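Long-range contact in flavodoxin (Streptococcus pneumoniae serotype 4, PDB 5LJL), which binds FMN and probably serves as a low-potential electron donor to a number of redox enzymes: residues V55-P66 with Y96-F106. Numbering follows the deposited sequence.
Sequences VATYTYGDGELP and YDEFCKAVDDF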
loop_
_atom_site.group_PDB
_atom_site.type_symbol
_atom_site.label_atom_id
_atom_site.label_comp_id
_atom_site.label_asym_id
_atom_site.label_seq_id
_atom_site.Cartn_x
_atom_site.Cartn_y
_atom_site.Cartn_z
ATOM N N VAL A 55 -0.056 0.000 2.061
ATOM C CA VAL A 55 1.285 0.379 1.645
ATOM C C VAL A 55 1.336 0.334 0.135
ATOM O O VAL A 55 0.897 -0.657 -0.472
ATOM C CB VAL A 55 2.398 -0.501 2.252
ATOM C CG1 VAL A 55 3.723 -0.324 1.543
ATOM C CG2 VAL A 55 2.463 -0.245 3.756
ATOM N N ALA A 56 1.882 1.416 -0.421
ATOM C CA ALA A 56 2.200 1.485 -1.847
ATOM C C ALA A 56 3.702 1.641 -1.960
ATOM O O ALA A 56 4.262 2.642 -1.492
ATOM C CB ALA A 56 1.455 2.697 -2.457
ATOM N N THR A 57 4.403 0.707 -2.566
ATOM C CA THR A 57 5.874 0.753 -2.616
ATOM C C THR A 57 6.465 0.363 -3.954
ATOM O O THR A 57 5.988 -0.545 -4.599
ATOM C CB THR A 57 6.461 -0.112 -1.460
ATOM O OG1 THR A 57 7.884 0.117 -1.355
ATOM C CG2 THR A 57 6.133 -1.592 -1.617
ATOM N N TYR A 58 7.561 1.013 -4.322
ATOM C CA TYR A 58 8.445 0.553 -5.411
ATOM C C TYR A 58 9.425 -0.492 -4.760
ATOM O O TYR A 58 9.397 -0.726 -3.561
ATOM C CB TYR A 58 9.186 1.713 -6.079
ATOM C CG TYR A 58 10.249 2.435 -5.246
ATOM C CD1 TYR A 58 9.895 3.416 -4.381
ATOM C CD2 TYR A 58 11.603 2.127 -5.358
ATOM C CE1 TYR A 58 10.869 4.163 -3.690
ATOM C CE2 TYR A 58 12.586 2.790 -4.620
ATOM C CZ TYR A 58 12.234 3.811 -3.781
ATOM O OH TYR A 58 13.181 4.499 -3.046
ATOM N N THR A 59 10.227 -1.113 -5.597
ATOM C CA THR A 59 11.217 -2.102 -5.185
ATOM C C THR A 59 12.602 -1.585 -5.669
ATOM O O THR A 59 12.725 -1.098 -6.782
ATOM C CB THR A 59 10.910 -3.432 -5.864
ATOM O OG1 THR A 59 9.597 -3.878 -5.504
ATOM C CG2 THR A 59 11.912 -4.473 -5.571
ATOM N N TYR A 60 13.629 -1.723 -4.832
ATOM C CA TYR A 60 14.908 -1.100 -5.085
ATOM C C TYR A 60 15.951 -2.182 -5.394
ATOM O O TYR A 60 16.098 -3.123 -4.632
ATOM C CB TYR A 60 15.274 -0.259 -3.864
ATOM C CG TYR A 60 16.486 0.652 -3.977
ATOM C CD1 TYR A 60 16.870 1.236 -5.186
ATOM C CD2 TYR A 60 17.250 0.960 -2.826
ATOM C CE1 TYR A 60 18.000 2.079 -5.264
ATOM C CE2 TYR A 60 18.361 1.823 -2.886
ATOM C CZ TYR A 60 18.736 2.371 -4.102
ATOM O OH TYR A 60 19.823 3.222 -4.136
ATOM N N GLY A 61 16.585 -2.074 -6.568
ATOM C CA GLY A 61 17.581 -3.043 -7.023
ATOM C C GLY A 61 17.073 -4.463 -6.990
ATOM O O GLY A 61 15.891 -4.780 -7.343
ATOM N N ASP A 62 17.920 -5.321 -6.450
ATOM C CA ASP A 62 17.669 -6.733 -6.449
ATOM C C ASP A 62 16.656 -7.061 -5.331
ATOM O O ASP A 62 17.012 -7.715 -4.325
ATOM C CB ASP A 62 18.998 -7.517 -6.259
ATOM C CG ASP A 62 18.874 -8.997 -6.649
ATOM O OD1 ASP A 62 19.926 -9.689 -6.806
ATOM O OD2 ASP A 62 17.717 -9.462 -6.852
ATOM N N GLY A 63 15.404 -6.612 -5.522
ATOM C CA GLY A 63 14.306 -7.003 -4.660
ATOM C C GLY A 63 14.336 -6.499 -3.237
ATOM O O GLY A 63 13.762 -7.145 -2.372
ATOM N N GLU A 64 15.017 -5.384 -3.004
ATOM C CA GLU A 64 15.053 -4.794 -1.731
ATOM C C GLU A 64 13.867 -3.815 -1.524
ATOM O O GLU A 64 13.180 -3.282 -2.456
ATOM C CB GLU A 64 16.419 -4.106 -1.426
ATOM C CG GLU A 64 17.609 -5.086 -1.277
ATOM C CD GLU A 64 18.955 -4.398 -1.454
ATOM O OE1 GLU A 64 19.918 -5.067 -1.848
ATOM O OE2 GLU A 64 19.052 -3.178 -1.191
ATOM N N LEU A 65 13.658 -3.548 -0.250
ATOM C CA LEU A 65 12.808 -2.497 0.149
ATOM C C LEU A 65 13.490 -1.153 -0.209
ATOM O O LEU A 65 14.730 -1.065 -0.217
ATOM C CB LEU A 65 12.617 -2.584 1.661
ATOM C CG LEU A 65 12.051 -3.876 2.234
ATOM C CD1 LEU A 65 12.007 -3.754 3.747
ATOM C CD2 LEU A 65 10.672 -4.125 1.667
ATOM N N PRO A 66 12.701 -0.128 -0.580
ATOM C CA PRO A 66 13.226 1.225 -0.541
ATOM C C PRO A 66 13.978 1.515 0.757
ATOM O O PRO A 66 13.525 1.167 1.851
ATOM C CB PRO A 66 11.973 2.076 -0.650
ATOM C CG PRO A 66 10.976 1.211 -1.358
ATOM C CD PRO A 66 11.247 -0.148 -0.858
ATOM N N TYR A 96 15.664 -5.909 -12.861
ATOM C CA TYR A 96 16.428 -6.572 -11.792
ATOM C C TYR A 96 15.896 -7.990 -11.455
ATOM O O TYR A 96 16.374 -8.645 -10.521
ATOM C CB TYR A 96 16.455 -5.667 -10.553
ATOM C CG TYR A 96 17.068 -4.324 -10.820
ATOM C CD1 TYR A 96 18.439 -4.121 -10.682
ATOM C CD2 TYR A 96 16.278 -3.245 -11.249
ATOM C CE1 TYR A 96 18.999 -2.876 -10.920
ATOM C CE2 TYR A 96 16.838 -2.002 -11.510
ATOM C CZ TYR A 96 18.199 -1.823 -11.330
ATOM O OH TYR A 96 18.793 -0.584 -11.584
ATOM N N ASP A 97 14.936 -8.478 -12.253
ATOM C CA ASP A 97 14.320 -9.790 -12.148
ATOM C C ASP A 97 13.661 -10.002 -10.777
ATOM O O ASP A 97 13.618 -11.146 -10.308
ATOM C CB ASP A 97 15.377 -10.867 -12.453
ATOM C CG ASP A 97 16.208 -10.522 -13.740
ATOM O OD1 ASP A 97 15.736 -10.818 -14.859
ATOM O OD2 ASP A 97 17.312 -9.912 -13.615
ATOM N N GLU A 98 13.205 -8.892 -10.147
ATOM C CA GLU A 98 12.536 -8.932 -8.852
ATOM C C GLU A 98 11.321 -7.955 -8.855
ATOM O O GLU A 98 11.157 -7.126 -7.953
ATOM C CB GLU A 98 13.507 -8.557 -7.714
ATOM C CG GLU A 98 14.705 -9.527 -7.482
ATOM C CD GLU A 98 14.302 -10.960 -7.125
ATOM O OE1 GLU A 98 15.121 -11.884 -7.341
ATOM O OE2 GLU A 98 13.176 -11.191 -6.637
ATOM N N PHE A 99 10.522 -8.050 -9.921
ATOM C CA PHE A 99 9.359 -7.208 -10.190
ATOM C C PHE A 99 8.443 -7.120 -8.998
ATOM O O PHE A 99 7.826 -8.094 -8.581
ATOM C CB PHE A 99 8.549 -7.772 -11.379
ATOM C CG PHE A 99 7.368 -6.963 -11.774
ATOM C CD1 PHE A 99 7.526 -5.878 -12.587
ATOM C CD2 PHE A 99 6.084 -7.299 -11.344
ATOM C CE1 PHE A 99 6.416 -5.151 -12.995
ATOM C CE2 PHE A 99 4.987 -6.600 -11.734
ATOM C CZ PHE A 99 5.153 -5.496 -12.531
ATOM N N CYS A 100 8.353 -5.913 -8.477
ATOM C CA CYS A 100 7.478 -5.672 -7.337
ATOM C C CYS A 100 7.714 -6.604 -6.154
ATOM O O CYS A 100 6.781 -6.809 -5.340
ATOM C CB CYS A 100 6.004 -5.605 -7.786
ATOM S SG CYS A 100 5.560 -4.207 -8.804
ATOM N N LYS A 101 8.931 -7.100 -5.932
ATOM C CA LYS A 101 9.153 -7.988 -4.798
ATOM C C LYS A 101 8.873 -7.237 -3.476
ATOM O O LYS A 101 8.445 -7.885 -2.543
ATOM C CB LYS A 101 10.523 -8.615 -4.812
ATOM C CG LYS A 101 10.828 -9.409 -3.558
ATOM C CD LYS A 101 11.922 -10.366 -3.832
ATOM C CE LYS A 101 12.313 -11.072 -2.549
ATOM N NZ LYS A 101 13.002 -12.346 -2.891
ATOM N N ALA A 102 9.089 -5.922 -3.396
ATOM C CA ALA A 102 8.766 -5.210 -2.151
ATOM C C ALA A 102 7.237 -5.303 -1.807
ATOM O O ALA A 102 6.877 -5.263 -0.612
ATOM C CB ALA A 102 9.253 -3.737 -2.142
ATOM N N VAL A 103 6.377 -5.396 -2.826
ATOM C CA VAL A 103 4.907 -5.562 -2.627
ATOM C C VAL A 103 4.662 -6.904 -1.897
ATOM O O VAL A 103 3.953 -6.953 -0.850
ATOM C CB VAL A 103 4.091 -5.445 -3.971
ATOM C CG1 VAL A 103 2.635 -5.863 -3.762
ATOM C CG2 VAL A 103 4.255 -4.080 -4.639
ATOM N N ASP A 104 5.310 -7.963 -2.376
ATOM C CA ASP A 104 5.213 -9.265 -1.756
ATOM C C ASP A 104 5.752 -9.229 -0.333
ATOM O O ASP A 104 5.147 -9.798 0.595
ATOM C CB ASP A 104 5.961 -10.325 -2.575
ATOM C CG ASP A 104 5.247 -10.730 -3.790
ATOM O OD1 ASP A 104 4.091 -10.318 -4.057
ATOM O OD2 ASP A 104 5.880 -11.509 -4.543
ATOM N N ASP A 105 6.875 -8.558 -0.124
ATOM C CA ASP A 105 7.462 -8.474 1.219
ATOM C C ASP A 105 6.571 -7.749 2.228
ATOM O O ASP A 105 6.464 -8.162 3.379
ATOM C CB ASP A 105 8.810 -7.790 1.141
ATOM C CG ASP A 105 9.843 -8.598 0.362
ATOM O OD1 ASP A 105 9.638 -9.802 0.103
ATOM O OD2 ASP A 105 10.781 -7.926 -0.037
ATOM N N PHE A 106 5.917 -6.679 1.776
ATOM C CA PHE A 106 4.978 -5.928 2.651
ATOM C C PHE A 106 3.694 -6.723 2.876
ATOM O O PHE A 106 3.094 -6.630 3.979
ATOM C CB PHE A 106 4.705 -4.512 2.136
ATOM C CG PHE A 106 5.597 -3.475 2.726
ATOM C CD1 PHE A 106 5.346 -3.032 4.018
ATOM C CD2 PHE A 106 6.712 -2.998 2.082
ATOM C CE1 PHE A 106 6.155 -2.040 4.597
ATOM C CE2 PHE A 106 7.522 -2.023 2.639
ATOM C CZ PHE A 106 7.258 -1.531 3.926
#
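Thr-59 accepts the one hydrogen bond that joins the two segments: the amide of Ala-102, in the first turn of helix 101-113, points at its OG1 (N to OG1 3.0 Å, N-H...O angle 155°). With OG1 turned beside its own backbone N (chi1 -59°), the threonine leaves CG2 to rest on Glu-98 O at 3.6 Å.

Van der Waals packing carries the inner end. The methyl of Ala-102 fits between Thr-57 CG2 and Leu-65 CD2. Ala-102 CB also lies 3.3 Å from Tyr-58 O. One helical turn on, Phe-106 receives Val-55 CG1 over the centre of one ring face in a CH-pi contact (3.9 Å to the centroid), while Leu-65 CD2 and Thr-57 CG2 approach the same ring obliquely. Met-69 of helix 67-77 and Val-88 of strand 85-92 also touch this phenylalanine.

Farther out, Gly-61 CA makes a CH-pi contact over one face of the Tyr-96 ring, away from its centre. Glu-98 CB lies against Gly-63 N, and the bend at chi2 (-60°) turns the carboxylate so that Glu-98 OE1 comes to 3.6 Å from Asp-62 OD2. The long salt bridge from Lys-101 NZ to Glu-98 OE2 probably eases this repulsion.

In related flavodoxins the loops after strands 52-56 and 85-92 flank the FMN isoalloxazine; here the contact ties these loops together through a buried apolar base, one hydrogen bond and an outer end where the Asp-62 and Glu-98 carboxylates probably repel each other.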